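Local coordinates for protein isocitrate dehydrogenase [NAD] subunit 2 (Saccharomyces cerevisiae, PDB 3BLX) that oxidatively decarboxylates isocitrate to 2-oxoglutarate with reduction of NAD(+) in the mitochondrial citric acid cycle, as part of an octamer with subunit 1, and also binds RNA, at residues T124-V129 with S255-G260; K292-A297 with T334-G339; R183-H188 with S233-A238. All blocks are in the same frame, centred on the assembly; numbering follows the deposited sequence.

Contact 1. Residues T124-V129 with S255-G260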
ATOM      1  N   THR B 124     -27.832  47.055  14.862  1.00 91.89           N
ATOM      2  CA  THR B 124     -27.294  45.825  14.306  1.00 82.62           C
ATOM      3  C   THR B 124     -27.830  45.668  12.891  1.00 71.62           C
ATOM      4  O   THR B 124     -28.701  46.424  12.455  1.00 72.66           O
ATOM      5  CB  THR B 124     -27.681  44.600  15.151  1.00 86.06           C
ATOM      6  OG1 THR B 124     -29.099  44.591  15.374  1.00 81.05           O
ATOM      7  CG2 THR B 124     -26.975  44.645  16.490  1.00 83.92           C
ATOM      8  N   THR B 125     -27.321  44.679  12.175  1.00 57.96           N
ATOM      9  CA  THR B 125     -27.676  44.539  10.769  1.00 55.13           C
ATOM     10  C   THR B 125     -29.138  44.107  10.532  1.00 49.31           C
ATOM     11  O   THR B 125     -29.764  44.528   9.573  1.00 42.31           O
ATOM     12  CB  THR B 125     -26.599  43.731   9.956  1.00 36.53           C
ATOM     13  OG1 THR B 125     -27.212  43.109   8.830  1.00 43.66           O
ATOM     14  CG2 THR B 125     -25.912  42.690  10.810  1.00 61.63           C
ATOM     15  N   TYR B 126     -29.700  43.311  11.430  1.00 52.11           N
ATOM     16  CA  TYR B 126     -31.120  42.972  11.343  1.00 48.00           C
ATOM     17  C   TYR B 126     -31.886  43.730  12.416  1.00 55.53           C
ATOM     18  O   TYR B 126     -31.344  44.013  13.474  1.00 72.75           O
ATOM     19  CB  TYR B 126     -31.347  41.447  11.485  1.00 57.19           C
ATOM     20  CG  TYR B 126     -30.800  40.637  10.318  1.00 38.72           C
ATOM     21  CD1 TYR B 126     -31.620  40.240   9.280  1.00 40.84           C
ATOM     22  CD2 TYR B 126     -29.460  40.306  10.245  1.00 39.95           C
ATOM     23  CE1 TYR B 126     -31.122  39.524   8.190  1.00 35.53           C
ATOM     24  CE2 TYR B 126     -28.949  39.599   9.161  1.00 45.85           C
ATOM     25  CZ  TYR B 126     -29.782  39.210   8.137  1.00 41.03           C
ATOM     26  OH  TYR B 126     -29.257  38.516   7.068  1.00 39.86           O
ATOM     27  N   GLU B 127     -33.150  44.052  12.156  1.00 61.25           N
ATOM     28  CA  GLU B 127     -33.939  44.829  13.110  1.00 50.81           C
ATOM     29  C   GLU B 127     -35.268  44.198  13.464  1.00 51.79           C
ATOM     30  O   GLU B 127     -35.862  43.475  12.672  1.00 53.07           O
ATOM     31  CB  GLU B 127     -34.176  46.244  12.586  1.00 66.77           C
ATOM     32  CG  GLU B 127     -32.900  46.930  12.136  1.00102.63           C
ATOM     33  CD  GLU B 127     -33.059  48.424  11.973  1.00114.01           C
ATOM     34  OE1 GLU B 127     -34.217  48.898  11.993  1.00102.47           O
ATOM     35  OE2 GLU B 127     -32.025  49.116  11.824  1.00113.89           O
ATOM     36  N   ASN B 128     -35.728  44.498  14.671  1.00 54.22           N
ATOM     37  CA  ASN B 128     -37.039  44.064  15.132  1.00 56.97           C
ATOM     38  C   ASN B 128     -37.185  42.571  15.206  1.00 54.44           C
ATOM     39  O   ASN B 128     -38.268  42.032  15.005  1.00 60.77           O
ATOM     40  CB  ASN B 128     -38.150  44.651  14.273  1.00 67.03           C
ATOM     41  CG  ASN B 128     -38.310  46.133  14.480  1.00 75.60           C
ATOM     42  OD1 ASN B 128     -38.270  46.897  13.518  1.00 65.90           O
ATOM     43  ND2 ASN B 128     -38.475  46.558  15.743  1.00 46.89           N
ATOM     44  N   VAL B 129     -36.091  41.901  15.509  1.00 48.32           N
ATOM     45  CA  VAL B 129     -36.151  40.470  15.705  1.00 45.80           C
ATOM     46  C   VAL B 129     -36.454  40.131  17.169  1.00 30.77           C
ATOM     47  O   VAL B 129     -35.837  40.652  18.078  1.00 38.77           O
ATOM     48  CB  VAL B 129     -34.884  39.744  15.131  1.00 36.96           C
ATOM     49  CG1 VAL B 129     -33.839  40.719  14.707  1.00 35.22           C
ATOM     50  CG2 VAL B 129     -34.321  38.736  16.109  1.00 48.59           C
ATOM     51  N   SER B 255     -29.443  33.786  16.690  1.00 37.60           N
ATOM     52  CA  SER B 255     -28.523  34.688  17.361  1.00 42.47           C
ATOM     53  C   SER B 255     -27.729  35.519  16.356  1.00 39.47           C
ATOM     54  O   SER B 255     -27.287  36.628  16.659  1.00 38.15           O
ATOM     55  CB  SER B 255     -27.598  33.911  18.309  1.00 29.45           C
ATOM     56  OG  SER B 255     -28.339  33.404  19.411  1.00 38.02           O
ATOM     57  N   GLY B 256     -27.548  34.985  15.156  1.00 40.53           N
ATOM     58  CA  GLY B 256     -26.913  35.734  14.080  1.00 26.82           C
ATOM     59  C   GLY B 256     -27.837  36.837  13.578  1.00 42.98           C
ATOM     60  O   GLY B 256     -27.380  37.872  13.085  1.00 34.72           O
ATOM     61  N   LEU B 257     -29.145  36.624  13.710  1.00 36.20           N
ATOM     62  CA  LEU B 257     -30.097  37.616  13.271  1.00 40.42           C
ATOM     63  C   LEU B 257     -30.168  38.740  14.297  1.00 40.10           C
ATOM     64  O   LEU B 257     -30.160  39.913  13.954  1.00 43.58           O
ATOM     65  CB  LEU B 257     -31.473  36.991  13.054  1.00 29.95           C
ATOM     66  CG  LEU B 257     -31.546  36.092  11.820  1.00 32.71           C
ATOM     67  CD1 LEU B 257     -32.880  35.368  11.717  1.00 14.46           C
ATOM     68  CD2 LEU B 257     -31.240  36.891  10.576  1.00 22.81           C
ATOM     69  N   SER B 258     -30.207  38.374  15.563  1.00 29.11           N
ATOM     70  CA  SER B 258     -30.399  39.357  16.614  1.00 37.17           C
ATOM     71  C   SER B 258     -29.157  40.191  16.904  1.00 44.70           C
ATOM     72  O   SER B 258     -29.271  41.371  17.216  1.00 54.57           O
ATOM     73  CB  SER B 258     -30.934  38.697  17.890  1.00 35.12           C
ATOM     74  OG  SER B 258     -29.975  37.829  18.442  1.00 33.47           O
ATOM     75  N   ALA B 259     -27.977  39.592  16.766  1.00 39.61           N
ATOM     76  CA  ALA B 259     -26.760  40.223  17.253  1.00 35.48           C
ATOM     77  C   ALA B 259     -25.514  40.034  16.386  1.00 42.31           C
ATOM     78  O   ALA B 259     -24.576  40.824  16.455  1.00 48.84           O
ATOM     79  CB  ALA B 259     -26.476  39.762  18.699  1.00 24.85           C
ATOM     80  N   GLY B 260     -25.483  38.982  15.578  1.00 48.62           N
ATOM     81  CA  GLY B 260     -24.302  38.689  14.776  1.00 32.14           C
ATOM     82  C   GLY B 260     -23.295  37.843  15.532  1.00 47.64           C
ATOM     83  O   GLY B 260     -22.149  37.713  15.096  1.00 47.91           O
TER
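Leu257, on the last turn of helix 244-258, gives up more surface to this contact than any other residue, and its CD2 meets the ring of Tyr126. This methyl sits above the middle of that ring, 3.5 Å from the Tyr126 centroid and 7° off the normal, a CH-pi contact over one face. Both side chains have CG anti to the backbone carbonyl carbon (chi1 -67° for Tyr126, -72° for Leu257), and they cross obliquely. The carbonyl O of Leu257 lies beside CB and CG of the tyrosine, so the ring base meets helix backbone while the ring face meets a methyl. Val129 covers the next part of the helix end: its CG2 touches CB of Ser258 at 3.8 Å, and its CG1 lies 3.8 Å from Leu257 O. This helix, in the isocitrate and isopropylmalate dehydrogenase fold, also carries Asp248 and Asp252, probable Mg(2+) ligands by analogy with relatives; the contact packs the loop between strands 109-117 and 130-136 against its C-terminal end. Beyond the ring, Tyr126 OH is hydrogen-bonded to Val224 O of the subunit 1 chain, and Leu257 packs on the same Val224, which places the pair at the subunit boundary. An alanine here in place of Tyr126 would remove the ring under the Leu257 methyl and the hydroxyl bonded to subunit 1, and would probably loosen the loop against the helix end and against that subunit. Within the loop, Thr124 OG1 donates to Tyr126 O at 3.0 Å, in the carbonyl plane, but Thr124 is poorly ordered and the bond is less sure. Where the helix ends, Ser255 O accepts from both Ala259 N, 3.0 Å away, and Gly260 N, 3.2 Å away.

Contact 2. Residues K292-A297 with T334-G339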
ATOM      1  N   LYS B 292     -12.688  43.412  30.458  1.00 80.84           N
ATOM      2  CA  LYS B 292     -13.340  43.778  29.218  1.00 77.19           C
ATOM      3  C   LYS B 292     -14.605  42.946  28.959  1.00 81.18           C
ATOM      4  O   LYS B 292     -15.302  43.176  27.973  1.00 70.55           O
ATOM      5  CB  LYS B 292     -12.362  43.659  28.047  1.00 64.92           C
ATOM      6  CG  LYS B 292     -11.092  44.488  28.175  1.00 63.28           C
ATOM      7  CD  LYS B 292     -10.361  44.558  26.826  1.00 81.61           C
ATOM      8  CE  LYS B 292      -8.893  44.942  26.963  1.00 73.06           C
ATOM      9  NZ  LYS B 292      -8.152  44.812  25.659  1.00 69.96           N
ATOM     10  N   ALA B 293     -14.903  42.002  29.855  1.00 70.87           N
ATOM     11  CA  ALA B 293     -16.005  41.050  29.659  1.00 65.08           C
ATOM     12  C   ALA B 293     -17.356  41.735  29.542  1.00 74.59           C
ATOM     13  O   ALA B 293     -17.531  42.830  30.039  1.00 67.36           O
ATOM     14  CB  ALA B 293     -16.042  40.043  30.788  1.00 53.22           C
ATOM     15  N   ASN B 294     -18.313  41.076  28.898  1.00 71.26           N
ATOM     16  CA  ASN B 294     -19.655  41.625  28.775  1.00 59.25           C
ATOM     17  C   ASN B 294     -20.716  40.763  29.455  1.00 59.17           C
ATOM     18  O   ASN B 294     -21.088  39.711  28.944  1.00 75.63           O
ATOM     19  CB  ASN B 294     -19.997  41.853  27.306  1.00 64.02           C
ATOM     20  CG  ASN B 294     -21.342  42.532  27.121  1.00 79.57           C
ATOM     21  OD1 ASN B 294     -22.116  42.662  28.064  1.00 62.49           O
ATOM     22  ND2 ASN B 294     -21.627  42.960  25.898  1.00 76.94           N
ATOM     23  N   PRO B 295     -21.230  41.229  30.598  1.00 60.61           N
ATOM     24  CA  PRO B 295     -22.138  40.494  31.485  1.00 65.90           C
ATOM     25  C   PRO B 295     -23.598  40.474  31.038  1.00 59.00           C
ATOM     26  O   PRO B 295     -24.448  39.903  31.744  1.00 33.46           O
ATOM     27  CB  PRO B 295     -22.057  41.277  32.797  1.00 60.89           C
ATOM     28  CG  PRO B 295     -21.166  42.424  32.545  1.00 51.37           C
ATOM     29  CD  PRO B 295     -20.975  42.579  31.099  1.00 53.24           C
ATOM     30  N   THR B 296     -23.891  41.092  29.901  1.00 52.93           N
ATOM     31  CA  THR B 296     -25.265  41.168  29.410  1.00 61.13           C
ATOM     32  C   THR B 296     -25.928  39.805  29.246  1.00 60.41           C
ATOM     33  O   THR B 296     -27.088  39.608  29.653  1.00 35.36           O
ATOM     34  CB  THR B 296     -25.332  41.828  28.041  1.00 66.39           C
ATOM     35  OG1 THR B 296     -24.624  43.070  28.063  1.00 56.39           O
ATOM     36  CG2 THR B 296     -26.783  42.055  27.659  1.00 43.32           C
ATOM     37  N   ALA B 297     -25.194  38.888  28.613  1.00 54.59           N
ATOM     38  CA  ALA B 297     -25.682  37.549  28.337  1.00 35.67           C
ATOM     39  C   ALA B 297     -26.016  36.843  29.633  1.00 38.82           C
ATOM     40  O   ALA B 297     -27.112  36.321  29.795  1.00 33.04           O
ATOM     41  CB  ALA B 297     -24.654  36.784  27.564  1.00 48.69           C
ATOM     42  N   THR B 334     -19.455  47.741  25.421  1.00 65.18           N
ATOM     43  CA  THR B 334     -18.168  47.146  25.736  1.00 64.18           C
ATOM     44  C   THR B 334     -17.435  46.904  24.428  1.00 68.09           C
ATOM     45  O   THR B 334     -18.003  47.076  23.366  1.00 87.48           O
ATOM     46  CB  THR B 334     -18.308  45.807  26.460  1.00 74.56           C
ATOM     47  OG1 THR B 334     -19.515  45.781  27.228  1.00 63.19           O
ATOM     48  CG2 THR B 334     -17.117  45.586  27.380  1.00 81.03           C
ATOM     49  N   GLY B 335     -16.177  46.486  24.501  1.00 76.30           N
ATOM     50  CA  GLY B 335     -15.345  46.334  23.316  1.00 94.30           C
ATOM     51  C   GLY B 335     -15.961  45.538  22.177  1.00 98.50           C
ATOM     52  O   GLY B 335     -15.678  45.786  20.998  1.00 87.22           O
ATOM     53  N   ASP B 336     -16.804  44.577  22.534  1.00 97.98           N
ATOM     54  CA  ASP B 336     -17.445  43.697  21.561  1.00104.74           C
ATOM     55  C   ASP B 336     -18.516  44.420  20.732  1.00 99.56           C
ATOM     56  O   ASP B 336     -18.677  44.156  19.532  1.00 88.38           O
ATOM     57  CB  ASP B 336     -18.039  42.464  22.267  1.00 95.75           C
ATOM     58  CG  ASP B 336     -18.772  42.816  23.565  1.00101.44           C
ATOM     59  OD1 ASP B 336     -18.111  43.225  24.547  1.00 98.53           O
ATOM     60  OD2 ASP B 336     -20.011  42.660  23.614  1.00 83.35           O
ATOM     61  N   LEU B 337     -19.235  45.332  21.385  1.00 84.60           N
ATOM     62  CA  LEU B 337     -20.284  46.115  20.738  1.00 91.05           C
ATOM     63  C   LEU B 337     -19.780  47.484  20.261  1.00 99.92           C
ATOM     64  O   LEU B 337     -20.530  48.474  20.290  1.00 96.97           O
ATOM     65  CB  LEU B 337     -21.448  46.326  21.707  1.00 82.70           C
ATOM     66  CG  LEU B 337     -22.000  45.102  22.426  1.00 74.88           C
ATOM     67  CD1 LEU B 337     -23.175  45.514  23.301  1.00 43.95           C
ATOM     68  CD2 LEU B 337     -22.398  44.017  21.439  1.00 68.78           C
ATOM     69  N   ALA B 338     -18.518  47.536  19.821  1.00100.35           N
ATOM     70  CA  ALA B 338     -17.866  48.802  19.468  1.00103.96           C
ATOM     71  C   ALA B 338     -18.184  49.886  20.501  1.00101.44           C
ATOM     72  O   ALA B 338     -18.676  50.965  20.166  1.00101.51           O
ATOM     73  CB  ALA B 338     -18.270  49.252  18.071  1.00 96.22           C
ATOM     74  N   GLY B 339     -17.919  49.562  21.762  1.00 96.42           N
ATOM     75  CA  GLY B 339     -18.140  50.460  22.879  1.00 97.05           C
ATOM     76  C   GLY B 339     -16.829  50.752  23.588  1.00 95.83           C
ATOM     77  O   GLY B 339     -15.757  50.335  23.146  1.00 82.52           O
TER
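Two first torsions aim the polar groups at each other: Asn294 has CG anti to its backbone N (chi1 -175°), and Asp336 has CG in the crowded position between its backbone N and carbonyl carbon (chi1 43°). The side chains meet at about a right angle, with Asn294 ND2 donating to Asp336 OD2 at 2.8 Å. The bond is nearly straight, 170° at the hydrogen; OD2 lies almost exactly in the amide plane and receives the N-H on its syn lone pair, although the carboxylate plane itself is turned well away from that of the amide. The other end of the amide serves the chain just after it. Asn294 OD1 accepts from Thr296 N at 3.0 Å, a capping bond at the start of helix 296-309, with the donor above the carbonyl plane. Thr296 OG1 donates to the same oxygen in that plane, on a lone pair. Thr334 and Leu337 pack around this pair. The Thr334 hydroxyl oxygen OG1 lies 3.7 Å from Asn294 CG, its CG2 methyl is turned to the carbonyl O of Lys292, and Leu337 CD1 comes within 4.0 Å of Asn294 ND2. The loop between helices 312-326 and 343-352 is itself folded around Thr334 O, which accepts from Leu337 N at 2.9 Å and from Gly339 N at 3.0 Å. The residues leading into helix 296-309 thus meet this loop, while Pro295 and Thr296 meet helix 343-352 after it. With OD1 gripped by two donors and ND2 by a carboxylate, the orientation of the buried Asn294 amide is well determined, and a charged Asp336 would probably draw on the N-H and raise the electron density on OD1, making it a better acceptor for the two Thr296 donors.

Contact 3. Residues R183-H188 with S233-A238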
ATOM      1  N   ARG B 183     -49.122  31.609  18.433  1.00 48.12           N
ATOM      2  CA  ARG B 183     -48.714  30.446  17.622  1.00 49.08           C
ATOM      3  C   ARG B 183     -47.541  29.676  18.181  1.00 38.41           C
ATOM      4  O   ARG B 183     -46.563  30.270  18.608  1.00 33.78           O
ATOM      5  CB  ARG B 183     -48.309  30.860  16.206  1.00 37.97           C
ATOM      6  CG  ARG B 183     -49.112  31.956  15.605  1.00 47.65           C
ATOM      7  CD  ARG B 183     -48.189  32.821  14.783  1.00 60.63           C
ATOM      8  NE  ARG B 183     -47.776  32.201  13.530  1.00 55.29           N
ATOM      9  CZ  ARG B 183     -46.792  32.659  12.761  1.00 45.96           C
ATOM     10  NH1 ARG B 183     -46.108  33.728  13.132  1.00 29.71           N
ATOM     11  NH2 ARG B 183     -46.489  32.050  11.624  1.00 46.14           N
ATOM     12  N   VAL B 184     -47.631  28.347  18.166  1.00 45.35           N
ATOM     13  CA  VAL B 184     -46.423  27.542  18.270  1.00 39.88           C
ATOM     14  C   VAL B 184     -46.211  26.848  16.945  1.00 24.88           C
ATOM     15  O   VAL B 184     -47.109  26.223  16.397  1.00 28.58           O
ATOM     16  CB  VAL B 184     -46.408  26.556  19.449  1.00 39.60           C
ATOM     17  CG1 VAL B 184     -47.422  26.966  20.513  1.00 31.75           C
ATOM     18  CG2 VAL B 184     -46.637  25.165  18.974  1.00 32.33           C
ATOM     19  N   ILE B 185     -45.027  27.053  16.404  1.00 27.52           N
ATOM     20  CA  ILE B 185     -44.630  26.469  15.134  1.00 39.04           C
ATOM     21  C   ILE B 185     -43.692  25.277  15.342  1.00 33.34           C
ATOM     22  O   ILE B 185     -42.603  25.431  15.898  1.00 28.21           O
ATOM     23  CB  ILE B 185     -43.909  27.514  14.295  1.00 39.23           C
ATOM     24  CG1 ILE B 185     -44.843  28.712  14.066  1.00 35.63           C
ATOM     25  CG2 ILE B 185     -43.412  26.900  13.015  1.00 23.93           C
ATOM     26  CD1 ILE B 185     -44.197  29.844  13.335  1.00 20.69           C
ATOM     27  N   VAL B 186     -44.128  24.091  14.930  1.00 26.34           N
ATOM     28  CA  VAL B 186     -43.239  22.947  14.899  1.00 27.38           C
ATOM     29  C   VAL B 186     -42.456  22.996  13.593  1.00 25.30           C
ATOM     30  O   VAL B 186     -43.049  23.058  12.518  1.00 23.98           O
ATOM     31  CB  VAL B 186     -43.990  21.617  14.969  1.00 23.78           C
ATOM     32  CG1 VAL B 186     -43.051  20.520  14.611  1.00 38.28           C
ATOM     33  CG2 VAL B 186     -44.532  21.374  16.347  1.00 23.55           C
ATOM     34  N   VAL B 187     -41.128  23.002  13.707  1.00 27.01           N
ATOM     35  CA  VAL B 187     -40.210  22.962  12.562  1.00 36.50           C
ATOM     36  C   VAL B 187     -39.675  21.539  12.349  1.00 39.37           C
ATOM     37  O   VAL B 187     -39.248  20.879  13.296  1.00 46.28           O
ATOM     38  CB  VAL B 187     -39.033  23.946  12.742  1.00 32.57           C
ATOM     39  CG1 VAL B 187     -37.992  23.755  11.672  1.00 44.82           C
ATOM     40  CG2 VAL B 187     -39.531  25.350  12.683  1.00 38.22           C
ATOM     41  N   HIS B 188     -39.710  21.066  11.108  1.00 22.23           N
ATOM     42  CA  HIS B 188     -39.349  19.696  10.812  1.00 26.70           C
ATOM     43  C   HIS B 188     -38.851  19.624   9.384  1.00 29.12           C
ATOM     44  O   HIS B 188     -38.916  20.608   8.665  1.00 24.09           O
ATOM     45  CB  HIS B 188     -40.567  18.806  10.974  1.00 29.95           C
ATOM     46  CG  HIS B 188     -41.670  19.145  10.029  1.00 40.96           C
ATOM     47  ND1 HIS B 188     -41.951  18.386   8.916  1.00 51.11           N
ATOM     48  CD2 HIS B 188     -42.537  20.187  10.008  1.00 33.02           C
ATOM     49  CE1 HIS B 188     -42.956  18.935   8.255  1.00 42.45           C
ATOM     50  NE2 HIS B 188     -43.323  20.031   8.894  1.00 31.41           N
ATOM     51  N   SER B 233     -39.231  39.653  11.875  1.00 46.57           N
ATOM     52  CA  SER B 233     -40.335  40.149  12.702  1.00 48.16           C
ATOM     53  C   SER B 233     -41.583  39.253  12.590  1.00 53.38           C
ATOM     54  O   SER B 233     -42.397  39.177  13.526  1.00 41.29           O
ATOM     55  CB  SER B 233     -40.652  41.610  12.375  1.00 39.52           C
ATOM     56  OG  SER B 233     -41.109  41.761  11.035  1.00 53.67           O
ATOM     57  N   ALA B 234     -41.701  38.557  11.456  1.00 35.37           N
ATOM     58  CA  ALA B 234     -42.844  37.700  11.169  1.00 38.86           C
ATOM     59  C   ALA B 234     -43.009  36.548  12.161  1.00 47.43           C
ATOM     60  O   ALA B 234     -43.996  35.811  12.116  1.00 49.98           O
ATOM     61  CB  ALA B 234     -42.726  37.157   9.767  1.00 42.51           C
ATOM     62  N   TYR B 235     -42.044  36.396  13.060  1.00 35.92           N
ATOM     63  CA  TYR B 235     -42.050  35.272  13.988  1.00 41.21           C
ATOM     64  C   TYR B 235     -42.092  35.710  15.435  1.00 37.63           C
ATOM     65  O   TYR B 235     -42.021  34.879  16.336  1.00 38.68           O
ATOM     66  CB  TYR B 235     -40.831  34.356  13.753  1.00 33.53           C
ATOM     67  CG  TYR B 235     -40.966  33.445  12.551  1.00 54.60           C
ATOM     68  CD1 TYR B 235     -40.556  33.858  11.295  1.00 40.99           C
ATOM     69  CD2 TYR B 235     -41.517  32.172  12.676  1.00 51.53           C
ATOM     70  CE1 TYR B 235     -40.689  33.029  10.202  1.00 50.54           C
ATOM     71  CE2 TYR B 235     -41.642  31.337  11.584  1.00 55.29           C
ATOM     72  CZ  TYR B 235     -41.221  31.768  10.355  1.00 52.77           C
ATOM     73  OH  TYR B 235     -41.337  30.938   9.269  1.00 64.60           O
ATOM     74  N   THR B 236     -42.226  37.012  15.662  1.00 49.29           N
ATOM     75  CA  THR B 236     -42.241  37.527  17.030  1.00 57.20           C
ATOM     76  C   THR B 236     -43.564  37.304  17.761  1.00 38.86           C
ATOM     77  O   THR B 236     -43.698  37.656  18.915  1.00 48.10           O
ATOM     78  CB  THR B 236     -41.852  39.001  17.093  1.00 48.63           C
ATOM     79  OG1 THR B 236     -42.968  39.772  16.706  1.00 46.78           O
ATOM     80  CG2 THR B 236     -40.692  39.293  16.136  1.00 66.55           C
ATOM     81  N   ASP B 237     -44.526  36.690  17.090  1.00 45.15           N
ATOM     82  CA  ASP B 237     -45.765  36.262  17.728  1.00 50.72           C
ATOM     83  C   ASP B 237     -45.799  34.748  17.871  1.00 51.82           C
ATOM     84  O   ASP B 237     -46.857  34.149  18.054  1.00 52.08           O
ATOM     85  CB  ASP B 237     -46.967  36.696  16.889  1.00 50.95           C
ATOM     86  CG  ASP B 237     -46.914  36.147  15.460  1.00 71.16           C
ATOM     87  OD1 ASP B 237     -45.850  36.246  14.808  1.00 65.98           O
ATOM     88  OD2 ASP B 237     -47.941  35.624  14.974  1.00 61.90           O
ATOM     89  N   ALA B 238     -44.644  34.114  17.761  1.00 55.23           N
ATOM     90  CA  ALA B 238     -44.607  32.662  17.774  1.00 35.68           C
ATOM     91  C   ALA B 238     -43.495  32.106  18.615  1.00 38.30           C
ATOM     92  O   ALA B 238     -42.475  32.751  18.870  1.00 46.28           O
ATOM     93  CB  ALA B 238     -44.502  32.125  16.383  1.00 35.68           C
TER
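This is a partly buried junction between neighbouring parallel strands of the central sheet, made where strand 183-188 and strand 238-242 both begin. The evidence is a parallel bridge between Arg183 and Ala238, whose CA atoms are 4.7 Å apart; Arg183 N also makes a weak hydrogen bond to Asp237 O. Both bridge residues put their side chains on the same face of the sheet. There the Arg183 chain, bent at chi2 and chi3, brings NH1 back to the incoming loop. NH1 donates to Ala234 O at 3.1 Å, nearly in the guanidinium plane, and forms a salt bridge with Asp237 OD1 at 3.0 Å, also at the guanidinium edge; its individual hydrogen bonds to the carboxylate are weak. A second salt bridge, from NH2, goes to Glu217 on strand 215-220. Ile185 CD1 lies over one face of the guanidinium, offset toward its rim, and also touches Ala238 CB at 3.8 Å and Tyr235 CE2 at 3.4 Å, crossing the tyrosine at about a right angle. Tyr235 OH is hydrogen-bonded to Glu219. The chain arrives through a type I turn from Tyr235 to Ala238, closed by Ala238 N to Tyr235 O at 3.1 Å. The strand order places this contact at the return of a beta-alpha-beta crossover, in which strand 215-220 passes through helix 221-230 to strand 238-242, with strand 183-188 lying between them in the sheet.

Contact 1 is the most buried of the three and mainly apolar, and it alone borders another subunit; contacts 2 and 3 are partly buried and untouched by other chains, the former chiefly polar, the latter polar and apolar. Contact 3 is nested in the loop that contact 1 closes, and the two meet where Asn128 O packs on Ser233 and Thr236. They share an element, since helix 221-230 lies against Tyr126 and Leu257 in one and Tyr235 in the other. Contact 2 comes later, its centre about 30 Å from that of contact 3, and joins a loop to residues leading into a helix through an amide-carboxylate bond, whereas contact 3 adds a salt bridge to strand pairing.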